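Local structure of cytoplasmic export protein 1 (Saccharomyces cerevisiae, 3VWA) at residues Arg90-Pro95 with Val136-Lys141; Asn105-Glu110 with Arg273-Asn278; Asn242-Leu247 with Glu285-Pro290. The protein binds tRNA and, as part of the nuclear tRNA export machinery, may pass aminoacylated tRNAs from export receptors to translation at the nuclear pore. All blocks are in the same frame, centred on the assembly; numbering follows the deposited sequence.

Interaction 1: Arg90-Pro95 with Val136-Lys141; sequences RVVPFP and VFINIK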
# COMPACT_ATOMS: atom_id res chain seq x y z
N ARG A 90 -16.52 -5.71 8.37
CA ARG A 90 -16.08 -4.35 8.41
C ARG A 90 -16.34 -3.75 7.03
O ARG A 90 -15.86 -4.26 6.02
CB ARG A 90 -14.59 -4.28 8.71
CG ARG A 90 -14.10 -2.85 8.86
CD ARG A 90 -14.82 -2.07 9.96
NE ARG A 90 -14.35 -2.40 11.30
CZ ARG A 90 -13.23 -1.93 11.84
NH1 ARG A 90 -12.87 -2.30 13.07
NH2 ARG A 90 -12.44 -1.08 11.15
N VAL A 91 -17.13 -2.70 7.01
CA VAL A 91 -17.32 -1.93 5.81
C VAL A 91 -16.93 -0.47 6.05
O VAL A 91 -16.78 -0.04 7.20
CB VAL A 91 -18.76 -1.98 5.30
CG1 VAL A 91 -19.06 -3.33 4.67
CG2 VAL A 91 -19.75 -1.60 6.43
N VAL A 92 -16.79 0.26 4.93
CA VAL A 92 -16.39 1.66 4.89
C VAL A 92 -17.48 2.38 4.10
O VAL A 92 -17.89 1.93 3.02
CB VAL A 92 -14.97 1.85 4.26
CG1 VAL A 92 -14.64 3.33 4.04
CG2 VAL A 92 -13.93 1.27 5.21
N PRO A 93 -18.04 3.45 4.66
CA PRO A 93 -19.04 4.13 3.83
C PRO A 93 -18.38 4.85 2.64
O PRO A 93 -17.31 5.38 2.77
CB PRO A 93 -19.69 5.11 4.78
CG PRO A 93 -18.68 5.35 5.86
CD PRO A 93 -17.79 4.13 5.94
N PHE A 94 -19.00 4.81 1.49
CA PHE A 94 -18.47 5.41 0.31
C PHE A 94 -18.05 6.85 0.60
O PHE A 94 -18.82 7.61 1.17
CB PHE A 94 -19.52 5.33 -0.78
CG PHE A 94 -19.00 5.71 -2.10
CD1 PHE A 94 -18.59 4.74 -2.99
CD2 PHE A 94 -18.94 7.05 -2.49
CE1 PHE A 94 -18.11 5.09 -4.24
CE2 PHE A 94 -18.50 7.39 -3.72
CZ PHE A 94 -18.06 6.41 -4.60
N PRO A 95 -16.81 7.21 0.23
CA PRO A 95 -16.27 8.58 0.49
C PRO A 95 -16.76 9.56 -0.55
O PRO A 95 -16.08 9.85 -1.55
CB PRO A 95 -14.76 8.38 0.43
CG PRO A 95 -14.56 7.16 -0.39
CD PRO A 95 -15.76 6.28 -0.20
N VAL A 136 -24.40 3.17 0.12
CA VAL A 136 -23.20 2.56 -0.48
C VAL A 136 -22.02 2.40 0.45
O VAL A 136 -21.53 3.38 1.03
CB VAL A 136 -22.75 3.25 -1.79
CG1 VAL A 136 -21.59 2.46 -2.41
CG2 VAL A 136 -23.93 3.40 -2.76
N PHE A 137 -21.55 1.15 0.55
CA PHE A 137 -20.37 0.87 1.35
C PHE A 137 -19.36 0.09 0.55
O PHE A 137 -19.70 -0.51 -0.47
CB PHE A 137 -20.73 0.10 2.64
CG PHE A 137 -21.49 0.92 3.63
CD1 PHE A 137 -22.85 1.21 3.43
CD2 PHE A 137 -20.86 1.44 4.74
CE1 PHE A 137 -23.55 2.02 4.32
CE2 PHE A 137 -21.56 2.21 5.67
CZ PHE A 137 -22.89 2.49 5.46
N ILE A 138 -18.13 0.10 1.03
CA ILE A 138 -17.03 -0.70 0.46
C ILE A 138 -16.59 -1.78 1.44
O ILE A 138 -16.33 -1.48 2.60
CB ILE A 138 -15.81 0.20 0.30
CG1 ILE A 138 -16.29 1.51 -0.35
CG2 ILE A 138 -14.77 -0.53 -0.56
CD1 ILE A 138 -15.35 2.67 -0.12
N ASN A 139 -16.43 -3.01 0.97
CA ASN A 139 -15.89 -4.02 1.89
C ASN A 139 -14.38 -3.92 1.96
O ASN A 139 -13.82 -3.00 1.33
CB ASN A 139 -16.38 -5.44 1.57
CG ASN A 139 -16.08 -5.88 0.15
OD1 ASN A 139 -15.06 -5.50 -0.44
ND2 ASN A 139 -16.93 -6.73 -0.38
N ILE A 140 -13.70 -4.86 2.67
CA ILE A 140 -12.22 -4.81 2.73
C ILE A 140 -11.54 -5.05 1.37
O ILE A 140 -10.41 -4.68 1.20
CB ILE A 140 -11.54 -5.78 3.76
CG1 ILE A 140 -12.35 -7.06 3.95
CG2 ILE A 140 -11.34 -5.06 5.11
CD1 ILE A 140 -12.15 -8.10 2.89
N LYS A 141 -12.23 -5.69 0.43
CA LYS A 141 -11.65 -5.96 -0.88
C LYS A 141 -12.02 -4.89 -1.89
O LYS A 141 -11.87 -5.06 -3.10
CB LYS A 141 -12.12 -7.32 -1.33
CG LYS A 141 -11.44 -8.46 -0.56
CD LYS A 141 -11.56 -9.77 -1.33
CE LYS A 141 -10.72 -10.88 -0.68
NZ LYS A 141 -11.38 -12.22 -0.70
O HOH W 1 -15.41 -6.44 4.69
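Segments 90-95 and 136-141 pair antiparallel over a short span, and their end-to-end directions lie 127° apart. Val-92 and Ile-138 form a hydrogen-bonded pair. Val-92 N donates to Ile-138 O at 2.9 Å, and Ile-138 N donates back to Val-92 O at 2.7 Å. Each donor lies in the plane of the carbonyl it meets. Pro-93 and Phe-137 follow as a non-hydrogen-bonded pair. A third bond runs from Phe-94 N to Val-136 O at 2.9 Å. It is nearly straight at the hydrogen (171°), but its donor sits above the carbonyl plane. Toward Arg-90 a water takes over, donating to Arg-90 O and accepting from Ile-140 N.

Phe-137 has CG anti to its carbonyl carbon (chi1 -70°), which lays the ring against Val-91 and Pro-93. Its CD2 is 3.7 Å from Val-91 CG2, and its CE2 is 3.6 Å from Pro-93 CB. Val-91 and Phe-137 cross at about a right angle. Ile-138 CD1 meets Pro-95 CD tip to tip at 3.6 Å. Phe-94 lies alongside Val-136, pointing the same way, with CD1 3.8 Å from Val-136 CG1. The Phe-94 ring also packs edge-to-face with Trp-144. Arg-90 turns its guanidinium away, to Val-40 O and Gly-31 O.

In this kinase-like domain, segment 90-95 directly follows strand 85-89 of the large sheet, consistent with the hinge linker of protein kinases. Strand 136-138 continues the pairing to strand 144-146. The linker thus supplies an outer strand of a small three-stranded antiparallel sheet, with 136-138 in the middle. Pro-93 has no N-H to give. Its place in the non-hydrogen-bonded pair means that the two strands lose no bond through it.

Interaction 2: Asn105-Glu110 with Arg273-Asn278; sequences NKFGVE and REIFRN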
# COMPACT_ATOMS: atom_id res chain seq x y z
N ASN A 105 -10.76 8.27 -12.20
CA ASN A 105 -10.59 6.95 -12.84
C ASN A 105 -11.97 6.43 -13.22
O ASN A 105 -12.66 5.73 -12.44
CB ASN A 105 -9.88 5.97 -11.90
CG ASN A 105 -9.68 4.58 -12.53
OD1 ASN A 105 -10.38 4.22 -13.43
ND2 ASN A 105 -8.69 3.82 -12.06
N LYS A 106 -12.39 6.78 -14.44
CA LYS A 106 -13.74 6.41 -14.86
C LYS A 106 -13.92 4.87 -14.84
O LYS A 106 -15.02 4.41 -14.61
CB LYS A 106 -14.07 6.99 -16.26
CG LYS A 106 -13.61 6.17 -17.46
CD LYS A 106 -13.79 7.02 -18.72
CE LYS A 106 -13.66 6.20 -19.97
NZ LYS A 106 -14.92 5.41 -20.16
N PHE A 107 -12.86 4.12 -15.09
CA PHE A 107 -12.97 2.65 -15.13
C PHE A 107 -13.32 2.16 -13.72
O PHE A 107 -14.12 1.23 -13.59
CB PHE A 107 -11.67 1.97 -15.62
CG PHE A 107 -11.32 2.31 -17.05
CD1 PHE A 107 -12.24 2.13 -18.10
CD2 PHE A 107 -10.06 2.83 -17.35
CE1 PHE A 107 -11.90 2.45 -19.41
CE2 PHE A 107 -9.73 3.17 -18.66
CZ PHE A 107 -10.63 2.97 -19.69
N GLY A 108 -12.75 2.82 -12.71
CA GLY A 108 -13.09 2.58 -11.30
C GLY A 108 -14.57 2.70 -11.01
O GLY A 108 -15.20 1.76 -10.44
N VAL A 109 -15.13 3.87 -11.36
CA VAL A 109 -16.50 4.24 -11.03
C VAL A 109 -17.41 3.22 -11.76
O VAL A 109 -18.38 2.73 -11.21
CB VAL A 109 -16.82 5.72 -11.51
CG1 VAL A 109 -18.30 6.11 -11.31
CG2 VAL A 109 -15.91 6.75 -10.84
N GLU A 110 -17.07 2.91 -13.01
CA GLU A 110 -17.84 2.00 -13.80
C GLU A 110 -17.77 0.57 -13.22
O GLU A 110 -18.75 -0.15 -13.21
CB GLU A 110 -17.34 1.98 -15.28
CG GLU A 110 -17.73 3.18 -16.15
CD GLU A 110 -16.87 3.30 -17.41
OE1 GLU A 110 -16.50 2.24 -18.00
OE2 GLU A 110 -16.57 4.45 -17.81
N ARG A 273 -0.72 1.90 -16.39
CA ARG A 273 -0.53 2.15 -14.96
C ARG A 273 -1.66 2.94 -14.32
O ARG A 273 -2.12 2.62 -13.18
CB ARG A 273 0.84 2.82 -14.79
CG ARG A 273 1.27 3.13 -13.39
CD ARG A 273 1.40 1.84 -12.60
NE ARG A 273 1.77 2.05 -11.22
CZ ARG A 273 0.95 2.39 -10.24
NH1 ARG A 273 -0.33 2.60 -10.50
NH2 ARG A 273 1.41 2.48 -8.98
N GLU A 274 -2.15 3.97 -15.04
CA GLU A 274 -3.15 4.91 -14.45
C GLU A 274 -4.43 4.21 -14.02
O GLU A 274 -5.19 4.69 -13.12
CB GLU A 274 -3.44 6.13 -15.42
CG GLU A 274 -4.15 5.82 -16.77
CD GLU A 274 -3.34 4.99 -17.79
OE1 GLU A 274 -2.14 4.74 -17.58
OE2 GLU A 274 -3.90 4.57 -18.85
N ILE A 275 -4.73 3.06 -14.61
CA ILE A 275 -6.02 2.48 -14.30
C ILE A 275 -6.05 1.92 -12.85
O ILE A 275 -7.09 1.70 -12.31
CB ILE A 275 -6.51 1.44 -15.31
CG1 ILE A 275 -5.70 0.11 -15.12
CG2 ILE A 275 -6.53 2.02 -16.77
CD1 ILE A 275 -6.24 -1.02 -15.97
N PHE A 276 -4.92 1.82 -12.21
CA PHE A 276 -4.88 1.36 -10.84
C PHE A 276 -4.75 2.52 -9.84
O PHE A 276 -4.50 2.30 -8.65
CB PHE A 276 -3.71 0.38 -10.68
CG PHE A 276 -3.82 -0.82 -11.56
CD1 PHE A 276 -4.74 -1.81 -11.29
CD2 PHE A 276 -3.01 -0.94 -12.69
CE1 PHE A 276 -4.86 -2.93 -12.13
CE2 PHE A 276 -3.09 -2.05 -13.52
CZ PHE A 276 -4.02 -3.05 -13.25
N ARG A 277 -4.99 3.75 -10.30
CA ARG A 277 -4.89 4.91 -9.36
C ARG A 277 -6.25 5.45 -9.15
O ARG A 277 -7.09 5.28 -10.02
CB ARG A 277 -4.05 6.04 -9.96
CG ARG A 277 -2.59 5.73 -10.09
CD ARG A 277 -1.75 6.96 -10.41
NE ARG A 277 -0.36 6.50 -10.44
CZ ARG A 277 0.40 6.50 -11.53
NH1 ARG A 277 1.65 6.01 -11.47
NH2 ARG A 277 -0.08 7.00 -12.68
N ASN A 278 -6.48 6.09 -8.00
CA ASN A 278 -7.76 6.72 -7.69
C ASN A 278 -8.87 5.69 -7.66
O ASN A 278 -10.01 6.00 -8.01
CB ASN A 278 -8.12 7.82 -8.70
CG ASN A 278 -7.10 8.94 -8.70
OD1 ASN A 278 -6.39 9.13 -9.67
ND2 ASN A 278 -6.97 9.63 -7.58
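Asn-105 carries this contact with its amide, which reaches in two directions. CG stands anti to the backbone N (chi1 -180°). On one side OD1 accepts from Gly-108 N at 2.8 Å, so Asn-105 is the N-cap of helix 106-122. On the other side ND2 donates twice across the contact. One bond goes to Ile-275 O at 2.7 Å and is bent, with ND2 above that carbonyl plane. The other goes to Arg-277 O at 3.0 Å, is straighter (165° at the hydrogen), and lies in the carbonyl plane. Both acceptors are close to the plane of the Asn-105 amide.

Beside this, Phe-107 and Ile-275 cross obliquely, with Phe-107 CD2 3.7 Å from Ile-275 CG2. Pro-239 and Leu-240 of helix 239-248 touch both side chains. The contact joins the start of helix 106-122, in the kinase-like domain, to the turn between helices 255-271 and 283-303.

Three bonds grip the buried amide and fix which end is oxygen and which nitrogen. The helix start would probably draw electron density toward OD1 and make the ND2 hydrogens slightly more positive, and so better donors to the turn.

Interaction 3: Asn242-Leu247 with Glu285-Pro290; sequences NFYQEL and ENFIIP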
# COMPACT_ATOMS: atom_id res chain seq x y z
N ASN A 242 -13.33 -6.56 -16.84
CA ASN A 242 -12.81 -7.88 -17.20
C ASN A 242 -11.79 -8.40 -16.19
O ASN A 242 -11.79 -9.56 -15.83
CB ASN A 242 -12.19 -7.86 -18.60
CG ASN A 242 -13.20 -7.48 -19.69
OD1 ASN A 242 -13.35 -6.30 -20.04
ND2 ASN A 242 -13.93 -8.49 -20.21
N PHE A 243 -10.88 -7.56 -15.76
CA PHE A 243 -9.86 -8.09 -14.89
C PHE A 243 -10.44 -8.58 -13.53
O PHE A 243 -10.04 -9.62 -12.99
CB PHE A 243 -8.72 -7.11 -14.75
CG PHE A 243 -7.70 -7.52 -13.76
CD1 PHE A 243 -6.82 -8.55 -14.05
CD2 PHE A 243 -7.68 -6.95 -12.50
CE1 PHE A 243 -5.92 -8.95 -13.11
CE2 PHE A 243 -6.76 -7.32 -11.56
CZ PHE A 243 -5.88 -8.33 -11.86
N TYR A 244 -11.42 -7.84 -13.04
CA TYR A 244 -12.07 -8.15 -11.82
C TYR A 244 -12.78 -9.53 -11.90
O TYR A 244 -12.74 -10.29 -10.98
CB TYR A 244 -13.06 -7.03 -11.54
CG TYR A 244 -13.96 -7.32 -10.37
CD1 TYR A 244 -13.46 -7.31 -9.06
CD2 TYR A 244 -15.30 -7.63 -10.58
CE1 TYR A 244 -14.27 -7.58 -7.99
CE2 TYR A 244 -16.13 -7.90 -9.51
CZ TYR A 244 -15.58 -7.87 -8.21
OH TYR A 244 -16.37 -8.11 -7.13
N GLN A 245 -13.41 -9.84 -13.01
CA GLN A 245 -13.97 -11.14 -13.22
C GLN A 245 -12.94 -12.29 -13.13
O GLN A 245 -13.25 -13.34 -12.53
CB GLN A 245 -14.77 -11.19 -14.53
CG GLN A 245 -15.45 -12.52 -14.80
CD GLN A 245 -16.03 -12.65 -16.20
OE1 GLN A 245 -16.48 -11.66 -16.80
NE2 GLN A 245 -16.03 -13.87 -16.72
N GLU A 246 -11.76 -12.10 -13.73
CA GLU A 246 -10.65 -13.04 -13.60
C GLU A 246 -10.25 -13.19 -12.15
O GLU A 246 -10.10 -14.31 -11.65
CB GLU A 246 -9.40 -12.55 -14.36
CG GLU A 246 -9.41 -12.67 -15.87
CD GLU A 246 -8.18 -12.02 -16.48
OE1 GLU A 246 -7.09 -12.64 -16.50
OE2 GLU A 246 -8.29 -10.87 -16.95
N LEU A 247 -10.09 -12.06 -11.47
CA LEU A 247 -9.64 -12.02 -10.11
C LEU A 247 -10.57 -12.81 -9.20
O LEU A 247 -10.11 -13.67 -8.43
CB LEU A 247 -9.58 -10.58 -9.63
CG LEU A 247 -8.51 -10.20 -8.63
CD1 LEU A 247 -7.15 -10.73 -9.04
CD2 LEU A 247 -8.50 -8.66 -8.55
N GLU A 285 -4.99 -3.01 -2.11
CA GLU A 285 -4.38 -3.36 -0.82
C GLU A 285 -4.74 -4.76 -0.35
O GLU A 285 -3.88 -5.49 0.11
CB GLU A 285 -4.81 -2.37 0.28
CG GLU A 285 -4.44 -0.91 0.04
CD GLU A 285 -5.46 -0.16 -0.82
OE1 GLU A 285 -6.28 -0.80 -1.52
OE2 GLU A 285 -5.47 1.10 -0.81
N ASN A 286 -6.01 -5.13 -0.45
CA ASN A 286 -6.48 -6.35 0.21
C ASN A 286 -6.98 -7.42 -0.74
O ASN A 286 -7.44 -8.44 -0.29
CB ASN A 286 -7.60 -6.03 1.22
CG ASN A 286 -7.14 -5.04 2.29
OD1 ASN A 286 -6.00 -5.09 2.76
ND2 ASN A 286 -8.00 -4.09 2.62
N PHE A 287 -6.90 -7.20 -2.05
CA PHE A 287 -7.30 -8.24 -2.98
C PHE A 287 -6.12 -8.50 -3.88
O PHE A 287 -5.50 -9.59 -3.82
CB PHE A 287 -8.54 -7.81 -3.79
CG PHE A 287 -9.34 -8.96 -4.36
CD1 PHE A 287 -8.83 -10.25 -4.38
CD2 PHE A 287 -10.61 -8.73 -4.92
CE1 PHE A 287 -9.55 -11.29 -4.93
CE2 PHE A 287 -11.35 -9.77 -5.45
CZ PHE A 287 -10.82 -11.05 -5.47
N ILE A 288 -5.76 -7.50 -4.69
CA ILE A 288 -4.69 -7.70 -5.66
C ILE A 288 -3.33 -8.08 -5.04
O ILE A 288 -2.73 -9.11 -5.40
CB ILE A 288 -4.57 -6.51 -6.67
CG1 ILE A 288 -5.87 -6.34 -7.45
CG2 ILE A 288 -3.43 -6.74 -7.61
CD1 ILE A 288 -5.95 -5.09 -8.31
N ILE A 289 -2.83 -7.25 -4.12
CA ILE A 289 -1.50 -7.46 -3.55
C ILE A 289 -1.30 -8.82 -2.83
O ILE A 289 -0.29 -9.47 -3.03
CB ILE A 289 -1.06 -6.30 -2.60
CG1 ILE A 289 -0.73 -4.99 -3.37
CG2 ILE A 289 0.18 -6.68 -1.88
CD1 ILE A 289 -0.53 -3.80 -2.44
N PRO A 290 -2.22 -9.20 -1.92
CA PRO A 290 -2.06 -10.46 -1.26
C PRO A 290 -2.15 -11.64 -2.21
O PRO A 290 -1.41 -12.59 -2.01
CB PRO A 290 -3.19 -10.50 -0.20
CG PRO A 290 -3.97 -9.25 -0.33
CD PRO A 290 -3.38 -8.42 -1.45
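This buried crossing packs helix 239-248 against helix 283-303, with helix 255-271 beside them, on the way from the kinase-like part to the C-terminal helices. The contacts between segments 242-247 and 285-290 are between apolar groups. The local axes lie 73° apart and 11.9 Å from each other at closest approach. The second helix has a wider pi-type turn at 285-288, and Phe-287 and Ile-288 point their ends from this turn to the first helix.

Leu-247 is the main bump. It fills the hollow between these two side chains. Its CG sits over one face of the Phe-287 ring, 4.0 Å from the centroid and 13° off the ring normal, a CH-pi contact. Its CD2 branches off to Ile-288 CG1 at 3.7 Å, and Leu-247 and Ile-288 cross at about a right angle. An alanine here would lose the CH-pi contact and the CD2 branch, and would probably leave Phe-287 and Ile-288 less firmly packed.

Phe-243 and Tyr-244 flank Leu-247, Phe-243 meeting Ile-288 and Tyr-244 meeting Phe-287 more loosely. Leu-265 of helix 255-271 touches both Phe-243 and Ile-288. Phe-287 also takes a cation-pi contact from Lys-141.

Ile-288 has CG1 anti to its carbonyl carbon and the chain extended beyond it. CD1 thus comes to the edge of the Phe-243 ring, near its plane and 4.0 Å from CE2.

Overall arrangement
From the N terminus, segment 90-95 opens interaction 1 and segment 105-110 opens interaction 2. Interaction 1 closes at 136-141, after 40 intervening residues. Segment 242-247 then opens interaction 3. Interaction 2 closes at 273-278, after 162 intervening residues, over half helical, and interaction 3 closes at 285-290. Interaction 2 crosses both others, while interactions 1 and 3 follow in series and none nests. Interactions 1 and 3 touch through Ile-140 and Asn-286. The centres of interactions 2 and 3 are about 14 Å apart. Interaction 1 ties the linker to strand 136-138, interaction 2 the start of helix 106-122 to the loop before helix 283-303, and interaction 3 helix 239-248 to helix 283-303, which leads toward the HEAT repeats.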